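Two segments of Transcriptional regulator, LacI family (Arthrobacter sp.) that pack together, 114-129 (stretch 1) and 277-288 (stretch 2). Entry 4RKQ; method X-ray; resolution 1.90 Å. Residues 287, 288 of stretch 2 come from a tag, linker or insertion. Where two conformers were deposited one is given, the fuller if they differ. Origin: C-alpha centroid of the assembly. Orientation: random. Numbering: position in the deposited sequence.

Stretch 1 (114-129) HAAKVAVAQLMDSKRQ
Stretch 2 (277-288) KHRLVLRESTEG

One side of a helix packs along an extended segment in a mixed contact, apolar and ring packing at its start and polar ties to one tag residue, Glu287, at its end. The two stretches bury 556 Å² between them and run in the same general direction: Ala115 CA lies 6.0 Å from His278 CA, and Ser126 CA 6.9 Å from Glu287 CA.

Residues 114-125 are helical, with phi/psi near -65/-42. Ser126 leaves the helix at -89/9, and Lys127 follows at 56/43. Stretch 2 is mostly extended, with a strand at 279-281. It bulges away from the helix at Arg283 to Ser285 and returns at Thr286.

The helix presents His114, Val118 and Gln122, four residues apart and so on one side, with Ala115 next to His114 also pointing toward stretch 2. His114 (chi1 t, chi2 88°) offers a ring face to Lys277. Lys277 CD sits 3.9 Å from the centroid of the His114 ring, 9° off its normal, a CH-pi contact. The ring edge faces the backbone, with His114 NE2 3.5 Å from His278 O. Ala115 is small and buried; its CB lies 4.2 Å from His278 ND1.

Val118 (t) and Leu280 (t, p) point toward each other's stretch, and Val118 CG1 meets Leu280 CB at 3.8 Å. Gln122 (t, p, chi3 33°) is buried and loses the most surface, 89 Å². Its OE1 lies 3.9 Å from Leu280 CD2, and its NE2 4.0 Å from Thr286 CB.

Ser126 (m) donates a hydrogen bond from OG to Glu287 O, 3.1 Å. Arg128 (m, m, t, chi4 166°) starts sideways but is long enough to bring NH2 within 3.1 Å of Glu287 OE1, a salt bridge. Glu287 (p, t, chi3 -179°) and Gly288 belong to the expression tag and are poorly ordered.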

# COMPACT_ATOMS: atom_id res chain seq x y z
N HIS A 114 -3.46 23.40 -13.28
CA HIS A 114 -3.93 22.59 -14.35
C HIS A 114 -4.87 21.47 -13.88
O HIS A 114 -5.93 21.21 -14.49
CB HIS A 114 -2.78 22.02 -15.11
CG HIS A 114 -3.18 20.92 -16.02
ND1 HIS A 114 -3.58 21.16 -17.32
CD2 HIS A 114 -3.28 19.59 -15.83
CE1 HIS A 114 -3.87 20.01 -17.89
NE2 HIS A 114 -3.72 19.04 -17.01
N ALA A 115 -4.49 20.78 -12.82
CA ALA A 115 -5.32 19.69 -12.28
C ALA A 115 -6.68 20.22 -11.85
O ALA A 115 -7.71 19.57 -12.07
CB ALA A 115 -4.63 19.03 -11.07
N ALA A 116 -6.68 21.38 -11.18
CA ALA A 116 -7.89 21.99 -10.66
C ALA A 116 -8.81 22.36 -11.80
O ALA A 116 -10.02 22.12 -11.73
CB ALA A 116 -7.54 23.23 -9.83
N LYS A 117 -8.25 22.88 -12.88
CA LYS A 117 -9.03 23.26 -14.03
C LYS A 117 -9.67 22.05 -14.66
O LYS A 117 -10.84 22.07 -14.99
CB LYS A 117 -8.18 24.01 -15.06
CG LYS A 117 -8.85 24.13 -16.43
CD LYS A 117 -8.46 25.41 -17.17
CE LYS A 117 -7.11 25.32 -17.86
NZ LYS A 117 -7.16 24.54 -19.13
N VAL A 118 -8.91 20.98 -14.80
CA VAL A 118 -9.42 19.77 -15.42
C VAL A 118 -10.50 19.09 -14.57
O VAL A 118 -11.55 18.68 -15.10
CB VAL A 118 -8.29 18.80 -15.78
CG1 VAL A 118 -8.84 17.50 -16.33
CG2 VAL A 118 -7.38 19.45 -16.82
N ALA A 119 -10.28 19.03 -13.27
CA ALA A 119 -11.20 18.29 -12.38
C ALA A 119 -12.52 19.05 -12.27
O ALA A 119 -13.58 18.47 -12.38
CB ALA A 119 -10.58 18.11 -11.01
N VAL A 120 -12.43 20.36 -12.04
CA VAL A 120 -13.59 21.23 -11.97
C VAL A 120 -14.39 21.22 -13.30
O VAL A 120 -15.60 21.16 -13.28
CB VAL A 120 -13.17 22.66 -11.56
CG1 VAL A 120 -14.37 23.61 -11.62
CG2 VAL A 120 -12.66 22.64 -10.12
N ALA A 121 -13.69 21.17 -14.43
CA ALA A 121 -14.35 21.12 -15.73
C ALA A 121 -15.25 19.93 -15.86
O ALA A 121 -16.31 20.02 -16.48
CB ALA A 121 -13.33 21.10 -16.84
N GLN A 122 -14.82 18.80 -15.30
CA GLN A 122 -15.61 17.60 -15.38
C GLN A 122 -16.90 17.78 -14.64
O GLN A 122 -17.97 17.37 -15.12
CB GLN A 122 -14.87 16.38 -14.81
CG GLN A 122 -15.76 15.14 -14.64
CD GLN A 122 -16.29 14.60 -15.96
OE1 GLN A 122 -15.63 14.69 -17.00
NE2 GLN A 122 -17.49 14.01 -15.92
N LEU A 123 -16.83 18.39 -13.47
CA LEU A 123 -18.05 18.60 -12.67
C LEU A 123 -18.98 19.63 -13.34
O LEU A 123 -20.20 19.45 -13.39
CB LEU A 123 -17.70 19.02 -11.26
CG LEU A 123 -16.95 17.94 -10.46
CD1 LEU A 123 -16.72 18.39 -9.03
CD2 LEU A 123 -17.69 16.62 -10.45
N MET A 124 -18.40 20.67 -13.92
CA MET A 124 -19.20 21.65 -14.67
C MET A 124 -19.90 21.02 -15.87
O MET A 124 -21.07 21.27 -16.09
CB MET A 124 -18.33 22.81 -15.16
CG MET A 124 -17.76 23.66 -14.06
SD MET A 124 -18.89 24.50 -12.95
CE MET A 124 -19.07 23.46 -11.57
N ASP A 125 -19.17 20.19 -16.62
CA ASP A 125 -19.75 19.51 -17.77
C ASP A 125 -20.96 18.69 -17.39
O ASP A 125 -21.91 18.63 -18.14
CB ASP A 125 -18.73 18.58 -18.45
CG ASP A 125 -17.56 19.34 -19.08
OD1 ASP A 125 -17.57 20.60 -19.09
OD2 ASP A 125 -16.62 18.66 -19.54
N SER A 126 -20.92 18.07 -16.22
CA SER A 126 -22.04 17.25 -15.75
C SER A 126 -23.03 18.09 -14.97
O SER A 126 -23.95 17.56 -14.32
CB SER A 126 -21.52 16.11 -14.89
OG SER A 126 -20.55 15.39 -15.61
N LYS A 127 -22.83 19.42 -15.01
CA LYS A 127 -23.74 20.37 -14.40
C LYS A 127 -23.99 20.14 -12.94
O LYS A 127 -25.13 20.25 -12.48
CB LYS A 127 -25.10 20.36 -15.17
CG LYS A 127 -25.34 21.57 -16.05
CD LYS A 127 -24.87 21.35 -17.47
CE LYS A 127 -25.13 22.60 -18.29
NZ LYS A 127 -24.96 22.34 -19.73
N ARG A 128 -22.94 19.84 -12.18
CA ARG A 128 -23.14 19.73 -10.73
C ARG A 128 -23.30 21.13 -10.22
O ARG A 128 -22.57 22.01 -10.62
CB ARG A 128 -21.96 19.04 -10.02
CG ARG A 128 -21.58 17.71 -10.63
CD ARG A 128 -22.73 16.71 -10.60
NE ARG A 128 -22.35 15.47 -11.27
CZ ARG A 128 -23.03 14.33 -11.17
NH1 ARG A 128 -24.10 14.24 -10.39
NH2 ARG A 128 -22.58 13.25 -11.82
N GLN A 129 -24.27 21.32 -9.32
CA GLN A 129 -24.64 22.65 -8.87
C GLN A 129 -24.12 22.92 -7.49
O GLN A 129 -24.06 24.07 -7.11
CB GLN A 129 -26.19 22.80 -8.84
CG GLN A 129 -26.89 22.42 -10.13
CD GLN A 129 -26.59 23.38 -11.27
OE1 GLN A 129 -26.73 24.59 -11.12
NE2 GLN A 129 -26.18 22.84 -12.40
N LYS A 277 2.24 16.87 -14.98
CA LYS A 277 0.81 17.21 -15.10
C LYS A 277 -0.03 15.95 -14.93
O LYS A 277 0.25 14.93 -15.57
CB LYS A 277 0.51 17.85 -16.46
CG LYS A 277 1.19 19.19 -16.70
CD LYS A 277 0.31 20.12 -17.53
CE LYS A 277 1.08 21.33 -18.05
NZ LYS A 277 1.82 22.06 -16.98
N HIS A 278 -1.07 16.02 -14.08
CA HIS A 278 -2.01 14.91 -13.90
C HIS A 278 -2.92 14.86 -15.12
O HIS A 278 -3.06 15.86 -15.82
CB HIS A 278 -2.91 15.14 -12.70
CG HIS A 278 -2.19 15.15 -11.40
ND1 HIS A 278 -1.46 16.23 -10.96
CD2 HIS A 278 -2.11 14.21 -10.42
CE1 HIS A 278 -0.98 15.97 -9.76
NE2 HIS A 278 -1.38 14.76 -9.39
N ARG A 279 -3.57 13.73 -15.32
CA ARG A 279 -4.57 13.58 -16.35
C ARG A 279 -5.82 13.05 -15.66
O ARG A 279 -5.74 12.29 -14.70
CB ARG A 279 -4.06 12.61 -17.42
CG ARG A 279 -2.97 13.19 -18.33
CD ARG A 279 -2.57 12.25 -19.46
NE ARG A 279 -2.13 10.93 -18.99
CZ ARG A 279 -0.92 10.65 -18.50
NH1 ARG A 279 0.03 11.58 -18.40
NH2 ARG A 279 -0.64 9.41 -18.10
N LEU A 280 -6.99 13.44 -16.17
CA LEU A 280 -8.27 12.90 -15.63
C LEU A 280 -8.50 11.47 -16.10
O LEU A 280 -8.55 11.22 -17.29
CB LEU A 280 -9.43 13.79 -16.07
CG LEU A 280 -10.83 13.36 -15.66
CD1 LEU A 280 -10.99 13.22 -14.14
CD2 LEU A 280 -11.83 14.34 -16.25
N VAL A 281 -8.61 10.55 -15.16
CA VAL A 281 -8.94 9.16 -15.46
C VAL A 281 -10.39 8.94 -15.03
O VAL A 281 -10.74 8.98 -13.82
CB VAL A 281 -7.99 8.18 -14.76
CG1 VAL A 281 -8.38 6.74 -15.06
CG2 VAL A 281 -6.56 8.47 -15.19
N LEU A 282 -11.26 8.77 -16.02
CA LEU A 282 -12.69 8.62 -15.79
C LEU A 282 -13.02 7.17 -15.54
O LEU A 282 -12.75 6.32 -16.36
CB LEU A 282 -13.49 9.10 -17.00
CG LEU A 282 -13.40 10.63 -17.21
CD1 LEU A 282 -14.22 11.07 -18.42
CD2 LEU A 282 -13.85 11.37 -15.97
N ARG A 283 -13.64 6.90 -14.40
CA ARG A 283 -14.04 5.54 -14.09
C ARG A 283 -15.53 5.55 -13.82
O ARG A 283 -16.28 6.09 -14.61
CB ARG A 283 -13.18 5.00 -12.94
CG ARG A 283 -11.72 4.83 -13.35
CD ARG A 283 -10.99 3.86 -12.43
NE ARG A 283 -9.54 3.89 -12.60
CZ ARG A 283 -8.65 4.37 -11.72
NH1 ARG A 283 -9.02 4.90 -10.54
NH2 ARG A 283 -7.36 4.30 -12.02
N GLU A 284 -15.99 5.02 -12.71
CA GLU A 284 -17.42 4.97 -12.48
C GLU A 284 -17.98 6.03 -11.57
O GLU A 284 -19.19 6.13 -11.46
CB GLU A 284 -17.82 3.59 -11.92
CG GLU A 284 -17.43 2.45 -12.83
CD GLU A 284 -17.61 1.10 -12.16
OE1 GLU A 284 -17.62 1.03 -10.90
OE2 GLU A 284 -17.75 0.10 -12.90
N SER A 285 -17.14 6.83 -10.90
CA SER A 285 -17.68 7.74 -9.88
C SER A 285 -18.00 9.12 -10.47
O SER A 285 -18.36 10.03 -9.76
CB SER A 285 -16.76 7.86 -8.67
OG SER A 285 -15.58 8.51 -9.06
N THR A 286 -17.97 9.20 -11.79
CA THR A 286 -18.41 10.38 -12.51
C THR A 286 -19.26 9.93 -13.69
O THR A 286 -19.23 8.76 -14.04
CB THR A 286 -17.21 11.17 -13.05
OG1 THR A 286 -16.36 10.29 -13.79
CG2 THR A 286 -16.42 11.84 -11.92
N GLU A 287 -20.02 10.84 -14.29
CA GLU A 287 -20.75 10.48 -15.51
C GLU A 287 -20.38 11.30 -16.74
O GLU A 287 -20.29 12.51 -16.69
CB GLU A 287 -22.27 10.44 -15.28
CG GLU A 287 -22.92 11.67 -14.69
CD GLU A 287 -24.29 11.37 -14.10
OE1 GLU A 287 -24.95 12.30 -13.60
OE2 GLU A 287 -24.73 10.20 -14.14
N GLY A 288 -20.13 10.60 -17.84
CA GLY A 288 -19.82 11.23 -19.11
C GLY A 288 -18.34 11.50 -19.33
O GLY A 288 -17.91 11.76 -20.46